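Local coordinates for protein L-ornithine N(5)-monooxygenase (Pseudomonas aeruginosa, PDB 3S5W) that hydroxylates the side-chain amine of L-ornithine with FAD, NADPH and O2, the first step in making the hydroxamate siderophore pyoverdin, at residues V276-Y286 against A420-V431; C408-G416 against R435-H446. All coordinates share one frame; numbering follows the deposited sequence.

Interaction 1: V276-Y286 against A420-V431; sequences VFAPKFTDLIY and ASHGLSDTLLSV. With FAD (flavin-adenine dinucleotide), chain C; ONH (N~5~-hydroxy-L-ornithine), chain E.
The Phe277 ring lies between the product and the preceding valine: CA of N5-hydroxy-L-ornithine sits over the centre of one face, 3.4 Å above the plane, and Val276 CG1 covers the opposite face nearer the rim, while Ser425 OG stands at the edge. This is one wall of the ornithine pocket in a class B flavin monooxygenase, where the 420-431 segment runs on from substrate to flavin. Leu428 CD1 meets Phe277 CE2 at 3.5 Å and packs on the product's aliphatic chain. Against helix 279-286, the His422 ring has Tyr286 CD2 over one face and Thr282 CG2 at its edge; the tyrosine and histidine rings are oblique, planes at 55°, and Tyr400 stacks on the histidine. Gly423, at positive phi, turns away from its helix beside Ile285 CG2 and the edge of Phe281. A chi1 of -71° sets Ser425 OG anti to its carbonyl carbon, facing Phe277 O, to which it donates at 2.8 Å. Water 2 donates to that oxygen and to Ser430 O. The backbone grips the flavin twice, Leu429 N donating to FAD O2 and Thr427 O accepting from FAD O2', and Ser430 OG donates to product OXT at 2.7 Å.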
loop_
_atom_site.group_PDB
_atom_site.type_symbol
_atom_site.label_atom_id
_atom_site.label_comp_id
_atom_site.label_asym_id
_atom_site.label_seq_id
_atom_site.Cartn_x
_atom_site.Cartn_y
_atom_site.Cartn_z
ATOM N N VAL A 276 -4.875 5.973 17.854
ATOM C CA VAL A 276 -4.094 4.722 17.582
ATOM C C VAL A 276 -3.091 4.892 16.423
ATOM O O VAL A 276 -2.171 4.057 16.241
ATOM C CB VAL A 276 -5.016 3.467 17.395
ATOM C CG1 VAL A 276 -5.753 3.468 16.066
ATOM C CG2 VAL A 276 -4.263 2.165 17.555
ATOM N N PHE A 277 -3.287 5.952 15.632
ATOM C CA PHE A 277 -2.370 6.266 14.523
ATOM C C PHE A 277 -1.300 7.298 14.878
ATOM O O PHE A 277 -0.361 7.528 14.085
ATOM C CB PHE A 277 -3.165 6.724 13.287
ATOM C CG PHE A 277 -4.117 5.700 12.789
ATOM C CD1 PHE A 277 -5.463 5.759 13.144
ATOM C CD2 PHE A 277 -3.679 4.650 11.975
ATOM C CE1 PHE A 277 -6.365 4.782 12.687
ATOM C CE2 PHE A 277 -4.566 3.677 11.517
ATOM C CZ PHE A 277 -5.930 3.752 11.872
ATOM N N ALA A 278 -1.421 7.916 16.051
ATOM C CA ALA A 278 -0.489 8.976 16.469
ATOM C C ALA A 278 0.935 8.387 16.649
ATOM O O ALA A 278 1.069 7.204 17.011
ATOM C CB ALA A 278 -0.954 9.638 17.767
ATOM N N PRO A 279 1.978 9.187 16.371
ATOM C CA PRO A 279 3.350 8.678 16.573
ATOM C C PRO A 279 3.581 8.054 17.974
ATOM O O PRO A 279 4.256 7.031 18.066
ATOM C CB PRO A 279 4.221 9.916 16.379
ATOM C CG PRO A 279 3.463 10.727 15.311
ATOM C CD PRO A 279 1.966 10.510 15.707
ATOM N N LYS A 280 2.990 8.641 19.034
ATOM C CA LYS A 280 3.063 8.084 20.404
ATOM C C LYS A 280 2.610 6.616 20.533
ATOM O O LYS A 280 3.135 5.841 21.352
ATOM C CB LYS A 280 2.183 8.932 21.340
ATOM C CG LYS A 280 2.722 9.092 22.747
ATOM C CD LYS A 280 2.010 10.251 23.495
ATOM C CE LYS A 280 2.653 11.614 23.145
ATOM N NZ LYS A 280 2.803 12.486 24.352
ATOM N N PHE A 281 1.616 6.230 19.745
ATOM C CA PHE A 281 1.147 4.870 19.823
ATOM C C PHE A 281 2.242 3.878 19.378
ATOM O O PHE A 281 2.215 2.729 19.796
ATOM C CB PHE A 281 -0.118 4.655 18.994
ATOM C CG PHE A 281 -0.768 3.329 19.248
ATOM C CD1 PHE A 281 -1.616 3.161 20.343
ATOM C CD2 PHE A 281 -0.533 2.247 18.397
ATOM C CE1 PHE A 281 -2.227 1.915 20.607
ATOM C CE2 PHE A 281 -1.138 0.980 18.646
ATOM C CZ PHE A 281 -1.987 0.824 19.759
ATOM N N THR A 282 3.168 4.311 18.522
ATOM C CA THR A 282 4.214 3.385 18.020
ATOM C C THR A 282 5.009 2.845 19.218
ATOM O O THR A 282 5.201 1.626 19.348
ATOM C CB THR A 282 5.125 4.031 16.959
ATOM O OG1 THR A 282 4.321 4.550 15.892
ATOM C CG2 THR A 282 6.167 2.989 16.368
ATOM N N ASP A 283 5.435 3.755 20.091
ATOM C CA ASP A 283 6.199 3.422 21.310
ATOM C C ASP A 283 5.390 2.532 22.231
ATOM O O ASP A 283 5.907 1.554 22.807
ATOM C CB ASP A 283 6.583 4.699 22.069
ATOM C CG ASP A 283 7.779 5.406 21.468
ATOM O OD1 ASP A 283 7.915 6.623 21.709
ATOM O OD2 ASP A 283 8.596 4.763 20.755
ATOM N N LEU A 284 4.099 2.851 22.357
ATOM C CA LEU A 284 3.223 2.124 23.250
ATOM C C LEU A 284 3.070 0.648 22.824
ATOM O O LEU A 284 3.294 -0.246 23.623
ATOM C CB LEU A 284 1.858 2.826 23.325
ATOM C CG LEU A 284 0.779 2.329 24.304
ATOM C CD1 LEU A 284 0.064 1.102 23.809
ATOM C CD2 LEU A 284 1.354 2.113 25.714
ATOM N N ILE A 285 2.675 0.404 21.575
ATOM C CA ILE A 285 2.489 -0.970 21.130
ATOM C C ILE A 285 3.804 -1.769 21.146
ATOM O O ILE A 285 3.821 -2.936 21.558
ATOM C CB ILE A 285 1.726 -1.096 19.770
ATOM C CG1 ILE A 285 1.332 -2.567 19.506
ATOM C CG2 ILE A 285 2.497 -0.430 18.614
ATOM C CD1 ILE A 285 0.251 -2.761 18.428
ATOM N N TYR A 286 4.891 -1.121 20.727
ATOM C CA TYR A 286 6.209 -1.760 20.772
ATOM C C TYR A 286 6.627 -2.207 22.196
ATOM O O TYR A 286 7.226 -3.263 22.360
ATOM C CB TYR A 286 7.283 -0.867 20.175
ATOM C CG TYR A 286 8.502 -1.699 19.824
ATOM C CD1 TYR A 286 9.563 -1.850 20.740
ATOM C CD2 TYR A 286 8.558 -2.402 18.609
ATOM C CE1 TYR A 286 10.671 -2.657 20.426
ATOM C CE2 TYR A 286 9.657 -3.205 18.291
ATOM C CZ TYR A 286 10.706 -3.329 19.205
ATOM O OH TYR A 286 11.791 -4.127 18.873
ATOM N N ALA A 420 2.694 -5.753 13.315
ATOM C CA ALA A 420 2.585 -6.577 14.548
ATOM C C ALA A 420 3.247 -5.941 15.772
ATOM O O ALA A 420 2.760 -6.092 16.894
ATOM C CB ALA A 420 3.102 -8.024 14.326
ATOM N N SER A 421 4.318 -5.195 15.559
ATOM C CA SER A 421 5.076 -4.600 16.667
ATOM C C SER A 421 4.958 -3.080 16.792
ATOM O O SER A 421 5.255 -2.511 17.846
ATOM C CB SER A 421 6.559 -4.974 16.537
ATOM O OG SER A 421 7.100 -4.606 15.270
ATOM N N HIS A 422 4.621 -2.413 15.698
ATOM C CA HIS A 422 4.656 -0.939 15.665
ATOM C C HIS A 422 3.278 -0.304 15.435
ATOM O O HIS A 422 3.152 0.906 15.513
ATOM C CB HIS A 422 5.588 -0.452 14.532
ATOM C CG HIS A 422 7.034 -0.722 14.787
ATOM N ND1 HIS A 422 7.937 0.279 15.082
ATOM C CD2 HIS A 422 7.730 -1.880 14.807
ATOM C CE1 HIS A 422 9.141 -0.253 15.233
ATOM N NE2 HIS A 422 9.038 -1.563 15.088
ATOM N N GLY A 423 2.274 -1.102 15.117
ATOM C CA GLY A 423 0.912 -0.613 15.151
ATOM C C GLY A 423 0.289 -0.391 13.787
ATOM O O GLY A 423 0.938 -0.576 12.751
ATOM N N LEU A 424 -0.976 0.035 13.803
ATOM C CA LEU A 424 -1.765 0.195 12.577
ATOM C C LEU A 424 -1.277 1.304 11.633
ATOM O O LEU A 424 -1.653 1.316 10.449
ATOM C CB LEU A 424 -3.270 0.352 12.922
ATOM C CG LEU A 424 -3.889 -0.968 13.404
ATOM C CD1 LEU A 424 -5.168 -0.718 14.186
ATOM C CD2 LEU A 424 -4.197 -1.897 12.274
ATOM N N SER A 425 -0.429 2.215 12.115
ATOM C CA SER A 425 0.137 3.217 11.231
ATOM C C SER A 425 1.158 2.595 10.256
ATOM O O SER A 425 1.583 3.239 9.291
ATOM C CB SER A 425 0.853 4.305 12.040
ATOM O OG SER A 425 -0.085 5.099 12.710
ATOM N N ASP A 426 1.568 1.357 10.535
ATOM C CA ASP A 426 2.791 0.834 9.880
ATOM C C ASP A 426 2.706 0.797 8.358
ATOM O O ASP A 426 3.655 1.177 7.683
ATOM C CB ASP A 426 3.189 -0.528 10.445
ATOM C CG ASP A 426 4.640 -0.911 10.070
ATOM O OD1 ASP A 426 5.570 -0.361 10.686
ATOM O OD2 ASP A 426 4.815 -1.721 9.142
ATOM N N THR A 427 1.586 0.327 7.813
ATOM C CA THR A 427 1.413 0.227 6.353
ATOM C C THR A 427 0.826 1.481 5.691
ATOM O O THR A 427 0.496 1.444 4.502
ATOM C CB THR A 427 0.480 -0.942 5.985
ATOM O OG1 THR A 427 -0.852 -0.653 6.434
ATOM C CG2 THR A 427 1.001 -2.257 6.610
ATOM N N LEU A 428 0.677 2.566 6.453
ATOM C CA LEU A 428 -0.081 3.743 5.956
ATOM C C LEU A 428 0.833 4.939 5.762
ATOM O O LEU A 428 2.057 4.829 5.899
ATOM C CB LEU A 428 -1.210 4.094 6.947
ATOM C CG LEU A 428 -2.225 2.996 7.269
ATOM C CD1 LEU A 428 -3.231 3.506 8.304
ATOM C CD2 LEU A 428 -2.960 2.519 6.021
ATOM N N LEU A 429 0.244 6.092 5.434
ATOM C CA LEU A 429 1.009 7.361 5.415
ATOM C C LEU A 429 1.177 7.975 6.809
ATOM O O LEU A 429 1.952 8.918 6.979
ATOM C CB LEU A 429 0.293 8.387 4.508
ATOM C CG LEU A 429 0.135 7.987 3.063
ATOM C CD1 LEU A 429 -0.893 8.883 2.366
ATOM C CD2 LEU A 429 1.521 8.040 2.330
ATOM N N SER A 430 0.456 7.428 7.804
ATOM C CA SER A 430 0.253 8.061 9.115
ATOM C C SER A 430 1.461 8.629 9.882
ATOM O O SER A 430 1.400 9.727 10.452
ATOM C CB SER A 430 -0.585 7.121 10.044
ATOM O OG SER A 430 -1.748 6.644 9.368
ATOM N N VAL A 431 2.544 7.864 9.924
ATOM C CA VAL A 431 3.691 8.267 10.742
ATOM C C VAL A 431 4.980 8.403 9.906
ATOM O O VAL A 431 6.061 8.448 10.470
ATOM C CB VAL A 431 3.953 7.328 11.950
ATOM C CG1 VAL A 431 2.794 7.368 12.960
ATOM C CG2 VAL A 431 4.232 5.866 11.489
HETATM P PA FAD C . 4.334 1.651 -1.818
HETATM O O1A FAD C . 3.549 0.429 -2.112
HETATM O O2A FAD C . 3.582 2.980 -2.009
HETATM O O5B FAD C . 5.657 1.696 -2.762
HETATM C C5B FAD C . 6.417 0.524 -2.939
HETATM C C4B FAD C . 7.269 0.803 -4.165
HETATM O O4B FAD C . 8.149 -0.277 -4.317
HETATM C C3B FAD C . 6.409 0.846 -5.424
HETATM O O3B FAD C . 6.571 2.091 -6.074
HETATM C C2B FAD C . 6.919 -0.323 -6.278
HETATM O O2B FAD C . 7.054 0.027 -7.651
HETATM C C1B FAD C . 8.283 -0.558 -5.702
HETATM N N9A FAD C . 8.764 -1.935 -5.751
HETATM C C8A FAD C . 8.125 -3.088 -5.307
HETATM N N7A FAD C . 8.991 -4.131 -5.482
HETATM C C5A FAD C . 10.149 -3.639 -5.998
HETATM C C6A FAD C . 11.347 -4.252 -6.364
HETATM N N6A FAD C . 11.602 -5.520 -6.004
HETATM N N1A FAD C . 12.363 -3.454 -6.885
HETATM C C2A FAD C . 12.231 -2.088 -7.033
HETATM N N3A FAD C . 11.038 -1.474 -6.667
HETATM C C4A FAD C . 10.022 -2.251 -6.161
HETATM N N1 FAD C . -2.527 4.965 3.062
HETATM C C2 FAD C . -3.001 6.124 3.664
HETATM O O2 FAD C . -2.483 6.543 4.686
HETATM N N3 FAD C . -4.062 6.816 3.119
HETATM C C4 FAD C . -4.671 6.394 1.963
HETATM O O4 FAD C . -5.594 7.076 1.484
HETATM C C4X FAD C . -4.209 5.212 1.355
HETATM N N5 FAD C . -4.815 4.746 0.197
HETATM C C5X FAD C . -4.367 3.576 -0.393
HETATM C C6 FAD C . -4.990 3.117 -1.563
HETATM C C7 FAD C . -4.564 1.948 -2.179
HETATM C C7M FAD C . -5.289 1.511 -3.427
HETATM C C8 FAD C . -3.528 1.218 -1.607
HETATM C C8M FAD C . -3.014 -0.053 -2.219
HETATM C C9 FAD C . -2.902 1.664 -0.448
HETATM C C9A FAD C . -3.298 2.860 0.167
HETATM N N10 FAD C . -2.683 3.324 1.335
HETATM C C10 FAD C . -3.155 4.488 1.932
HETATM C "C1'" FAD C . -1.579 2.572 2.013
HETATM C "C2'" FAD C . -0.224 2.628 1.279
HETATM O "O2'" FAD C . 0.428 1.417 1.677
HETATM C "C3'" FAD C . 0.569 3.837 1.754
HETATM O "O3'" FAD C . -0.144 5.069 1.529
HETATM C "C4'" FAD C . 1.925 3.959 1.013
HETATM O "O4'" FAD C . 1.707 3.837 -0.387
HETATM C "C5'" FAD C . 3.027 2.991 1.518
HETATM O "O5'" FAD C . 4.260 3.467 1.013
HETATM P P FAD C . 5.515 2.498 0.689
HETATM O O1P FAD C . 6.537 3.387 0.023
HETATM O O2P FAD C . 5.893 1.825 1.980
HETATM O O3P FAD C . 4.913 1.442 -0.344
HETATM C C ONH E . -5.049 8.280 10.315
HETATM N N ONH E . -7.298 7.274 10.279
HETATM O O ONH E . -5.669 9.352 10.577
HETATM C CA ONH E . -5.867 7.077 9.941
HETATM C CB ONH E . -5.646 6.742 8.460
HETATM C CD ONH E . -6.181 5.139 6.669
HETATM N NE ONH E . -6.921 3.928 6.425
HETATM C CG ONH E . -6.400 5.465 8.129
HETATM O OZ ONH E . -7.253 3.644 5.119
HETATM O OXT ONH E . -3.792 8.151 10.349
HETATM O O HOH W 1 -0.214 2.763 14.988
HETATM O O HOH W 2 -0.186 9.923 12.784
HETATM O O HOH W 3 3.680 2.777 13.542
#

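Interaction 2: C408-G416 against R435-H446; sequences CKVAIYAQG and RAEEISGSLYQH. With PO4 (phosphate ion), chain G.
Strand 411-414 and helix 435-446 run antiparallel, their N-to-C directions 175° apart and their axes 10.1 Å apart at closest approach. Ala411, Tyr413 and Gln415 direct their CB atoms at the helix, which answers with Arg435, Ile439, Ser442 and His446. At the centre, Tyr413 takes Ile439 CG2 over one ring face in a CH-pi contact, 4.1 Å from the centroid and offset toward the rim. Tyr413 OH donates to Ser442 OG at 2.6 Å, with that oxygen in the ring plane at its edge; Asp399 is a second partner of the serine. Leu443 CD1 packs more loosely near Tyr413 CE1. The strand pairs in parallel with 183-186 in the sheet that also holds strand 30-36, so the C-terminal helix 432-447 covers a face of the FAD-binding domain, with helix 40-56 alongside it. Toward the flavin, Arg435 NE donates to Gln415 OE1 at 2.7 Å, on a lone pair and in the carbonyl plane. The bend at chi3 (81°) turns the guanidinium so that its plane stands 90° from the amide, with Gln415 CA and Gly416 N over one face, while NH2 is hydrogen-bonded to Ser41 OG. Ile439 CD1 touches Gln415 CD at 3.5 Å. At the far end, Ala411 CB lies over the centre of the His446 ring, 3.6 Å from the centroid, a CH-pi contact. Lys409 O approaches the ring edge at His446 CE1, 3.1 Å away, and His446 ND1 donates almost straight to O1 of a phosphate ion, probably from the crystallisation liquor, at 2.7 Å; Arg401 also binds this ion.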
loop_
_atom_site.group_PDB
_atom_site.type_symbol
_atom_site.label_atom_id
_atom_site.label_comp_id
_atom_site.label_asym_id
_atom_site.label_seq_id
_atom_site.Cartn_x
_atom_site.Cartn_y
_atom_site.Cartn_z
ATOM N N CYS A 408 27.138 -10.216 10.627
ATOM C CA CYS A 408 26.563 -9.232 9.724
ATOM C C CYS A 408 26.845 -7.829 10.270
ATOM O O CYS A 408 26.307 -7.434 11.302
ATOM C CB CYS A 408 25.068 -9.502 9.572
ATOM S SG CYS A 408 24.276 -8.832 8.092
ATOM N N LYS A 409 27.718 -7.103 9.578
ATOM C CA LYS A 409 28.167 -5.770 9.989
ATOM C C LYS A 409 27.361 -4.646 9.309
ATOM O O LYS A 409 27.544 -3.459 9.613
ATOM C CB LYS A 409 29.652 -5.585 9.651
ATOM C CG LYS A 409 30.589 -6.665 10.220
ATOM C CD LYS A 409 30.905 -6.424 11.694
ATOM C CE LYS A 409 31.922 -5.290 11.850
ATOM N NZ LYS A 409 32.158 -4.956 13.274
ATOM N N VAL A 410 26.510 -5.030 8.362
ATOM C CA VAL A 410 25.701 -4.075 7.605
ATOM C C VAL A 410 24.355 -3.904 8.308
ATOM O O VAL A 410 23.913 -4.798 9.038
ATOM C CB VAL A 410 25.469 -4.535 6.152
ATOM C CG1 VAL A 410 26.777 -4.550 5.384
ATOM C CG2 VAL A 410 24.814 -5.898 6.116
ATOM N N ALA A 411 23.719 -2.759 8.073
ATOM C CA ALA A 411 22.397 -2.464 8.642
ATOM C C ALA A 411 21.350 -2.653 7.548
ATOM O O ALA A 411 21.517 -2.140 6.436
ATOM C CB ALA A 411 22.372 -1.034 9.198
ATOM N N ILE A 412 20.300 -3.419 7.853
ATOM C CA ILE A 412 19.162 -3.603 6.953
ATOM C C ILE A 412 17.879 -3.122 7.660
ATOM O O ILE A 412 17.565 -3.577 8.757
ATOM C CB ILE A 412 18.997 -5.075 6.549
ATOM C CG1 ILE A 412 20.336 -5.613 5.959
ATOM C CG2 ILE A 412 17.807 -5.239 5.572
ATOM C CD1 ILE A 412 20.433 -7.099 5.927
ATOM N N TYR A 413 17.173 -2.193 7.024
ATOM C CA TYR A 413 15.915 -1.662 7.575
ATOM C C TYR A 413 14.765 -2.089 6.662
ATOM O O TYR A 413 14.965 -2.332 5.469
ATOM C CB TYR A 413 15.993 -0.137 7.652
ATOM C CG TYR A 413 17.093 0.394 8.535
ATOM C CD1 TYR A 413 18.396 0.564 8.048
ATOM C CD2 TYR A 413 16.839 0.757 9.855
ATOM C CE1 TYR A 413 19.419 1.070 8.869
ATOM C CE2 TYR A 413 17.853 1.274 10.670
ATOM C CZ TYR A 413 19.148 1.421 10.160
ATOM O OH TYR A 413 20.157 1.920 10.970
ATOM N N ALA A 414 13.555 -2.189 7.220
ATOM C CA ALA A 414 12.375 -2.490 6.422
ATOM C C ALA A 414 11.235 -1.564 6.841
ATOM O O ALA A 414 11.087 -1.301 8.009
ATOM C CB ALA A 414 11.979 -3.942 6.588
ATOM N N GLN A 415 10.439 -1.100 5.874
ATOM C CA GLN A 415 9.336 -0.186 6.164
ATOM C C GLN A 415 8.054 -0.821 5.673
ATOM O O GLN A 415 7.980 -1.236 4.511
ATOM C CB GLN A 415 9.555 1.157 5.452
ATOM C CG GLN A 415 10.768 1.912 5.950
ATOM C CD GLN A 415 10.676 3.388 5.633
ATOM O OE1 GLN A 415 9.830 4.090 6.190
ATOM N NE2 GLN A 415 11.536 3.870 4.726
ATOM N N GLY A 416 7.054 -0.885 6.568
ATOM C CA GLY A 416 5.712 -1.355 6.223
ATOM C C GLY A 416 5.487 -2.832 6.493
ATOM O O GLY A 416 4.440 -3.383 6.101
ATOM N N ARG A 435 8.822 8.140 11.255
ATOM C CA ARG A 435 9.612 6.952 10.906
ATOM C C ARG A 435 10.858 7.322 10.083
ATOM O O ARG A 435 11.944 6.760 10.297
ATOM C CB ARG A 435 8.754 5.944 10.160
ATOM C CG ARG A 435 9.445 4.627 9.872
ATOM C CD ARG A 435 8.413 3.581 9.510
ATOM N NE ARG A 435 7.941 3.630 8.122
ATOM C CZ ARG A 435 6.750 3.181 7.745
ATOM N NH1 ARG A 435 5.890 2.767 8.666
ATOM N NH2 ARG A 435 6.406 3.156 6.462
ATOM N N ALA A 436 10.711 8.269 9.152
ATOM C CA ALA A 436 11.837 8.718 8.344
ATOM C C ALA A 436 12.939 9.314 9.233
ATOM O O ALA A 436 14.129 9.052 9.018
ATOM C CB ALA A 436 11.379 9.755 7.328
ATOM N N GLU A 437 12.538 10.124 10.213
ATOM C CA GLU A 437 13.492 10.725 11.150
ATOM C C GLU A 437 14.157 9.622 11.981
ATOM O O GLU A 437 15.360 9.679 12.260
ATOM C CB GLU A 437 12.788 11.700 12.083
ATOM C CG GLU A 437 13.711 12.310 13.138
ATOM C CD GLU A 437 13.136 13.581 13.731
ATOM O OE1 GLU A 437 12.062 13.505 14.358
ATOM O OE2 GLU A 437 13.759 14.654 13.560
ATOM N N GLU A 438 13.388 8.605 12.346
ATOM C CA GLU A 438 13.922 7.523 13.170
ATOM C C GLU A 438 14.913 6.612 12.407
ATOM O O GLU A 438 16.005 6.301 12.918
ATOM C CB GLU A 438 12.800 6.708 13.784
ATOM C CG GLU A 438 11.999 7.505 14.855
ATOM C CD GLU A 438 10.761 6.758 15.354
ATOM O OE1 GLU A 438 10.378 5.740 14.737
ATOM O OE2 GLU A 438 10.161 7.196 16.361
ATOM N N ILE A 439 14.542 6.205 11.197
ATOM C CA ILE A 439 15.437 5.383 10.369
ATOM C C ILE A 439 16.682 6.181 9.944
ATOM O O ILE A 439 17.799 5.656 10.013
ATOM C CB ILE A 439 14.711 4.803 9.154
ATOM C CG1 ILE A 439 13.602 3.850 9.607
ATOM C CG2 ILE A 439 15.710 4.086 8.226
ATOM C CD1 ILE A 439 12.711 3.378 8.498
ATOM N N SER A 440 16.501 7.437 9.521
ATOM C CA SER A 440 17.639 8.245 9.097
ATOM C C SER A 440 18.632 8.486 10.267
ATOM O O SER A 440 19.849 8.401 10.059
ATOM C CB SER A 440 17.231 9.540 8.389
ATOM O OG SER A 440 16.582 10.417 9.276
ATOM N N GLY A 441 18.104 8.729 11.466
ATOM C CA GLY A 441 18.915 8.847 12.695
ATOM C C GLY A 441 19.709 7.584 13.000
ATOM O O GLY A 441 20.924 7.637 13.273
ATOM N N SER A 442 19.028 6.452 12.983
ATOM C CA SER A 442 19.668 5.173 13.230
ATOM C C SER A 442 20.777 4.906 12.185
ATOM O O SER A 442 21.865 4.440 12.533
ATOM C CB SER A 442 18.631 4.068 13.190
ATOM O OG SER A 442 19.227 2.785 13.285
ATOM N N LEU A 443 20.483 5.184 10.915
ATOM C CA LEU A 443 21.426 4.945 9.823
ATOM C C LEU A 443 22.706 5.742 10.006
ATOM O O LEU A 443 23.800 5.167 9.885
ATOM C CB LEU A 443 20.796 5.250 8.463
ATOM C CG LEU A 443 21.683 5.100 7.221
ATOM C CD1 LEU A 443 22.177 3.659 7.071
ATOM C CD2 LEU A 443 20.946 5.525 5.970
ATOM N N TYR A 444 22.576 7.043 10.298
ATOM C CA TYR A 444 23.754 7.882 10.578
ATOM C C TYR A 444 24.533 7.355 11.777
ATOM O O TYR A 444 25.760 7.317 11.734
ATOM C CB TYR A 444 23.394 9.353 10.804
ATOM C CG TYR A 444 23.361 10.193 9.550
ATOM C CD1 TYR A 444 24.539 10.734 9.011
ATOM C CD2 TYR A 444 22.160 10.457 8.905
ATOM C CE1 TYR A 444 24.509 11.516 7.868
ATOM C CE2 TYR A 444 22.113 11.226 7.759
ATOM C CZ TYR A 444 23.286 11.761 7.240
ATOM O OH TYR A 444 23.224 12.532 6.106
ATOM N N GLN A 445 23.827 6.950 12.827
ATOM C CA GLN A 445 24.459 6.365 14.008
ATOM C C GLN A 445 25.238 5.091 13.649
ATOM O O GLN A 445 26.360 4.894 14.126
ATOM C CB GLN A 445 23.417 6.105 15.109
ATOM C CG GLN A 445 23.951 5.526 16.441
ATOM C CD GLN A 445 25.051 6.384 17.104
ATOM O OE1 GLN A 445 24.985 7.620 17.116
ATOM N NE2 GLN A 445 26.066 5.717 17.649
ATOM N N HIS A 446 24.655 4.240 12.806
ATOM C CA HIS A 446 25.332 3.029 12.357
ATOM C C HIS A 446 26.561 3.315 11.476
ATOM O O HIS A 446 27.600 2.672 11.639
ATOM C CB HIS A 446 24.374 2.092 11.624
ATOM C CG HIS A 446 25.067 0.989 10.885
ATOM N ND1 HIS A 446 25.496 -0.165 11.503
ATOM C CD2 HIS A 446 25.428 0.873 9.582
ATOM C CE1 HIS A 446 26.083 -0.948 10.614
ATOM N NE2 HIS A 446 26.056 -0.342 9.441
HETATM P P PO4 G . 25.951 -1.777 14.625
HETATM O O1 PO4 G . 25.207 -0.528 14.184
HETATM O O2 PO4 G . 26.217 -2.659 13.418
HETATM O O3 PO4 G . 27.252 -1.364 15.269
HETATM O O4 PO4 G . 25.135 -2.551 15.640
#

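How the interactions relate
From the N terminus the order is 276-286, 408-416, 420-431, 435-446, so the segments alternate and the two contacts cross. Interaction 1 closes a loop of 133 intervening residues, joining helix 279-287 to the end of helix 419-422 and the turns that follow. Interaction 2 closes a short one of 18 residues, in which strand 411-414 leads through helix 419-422 and the cofactor-binding turns back to helix 432-447. Their centres are 17 Å apart, yet they touch: Arg435 NH1 lies 2.9 Å from Asp426 O, a probable hydrogen bond, and Thr427 CG2 packs on Gly416 O at 3.7 Å. Together they tie the substrate pocket to the sheet of the FAD-binding domain.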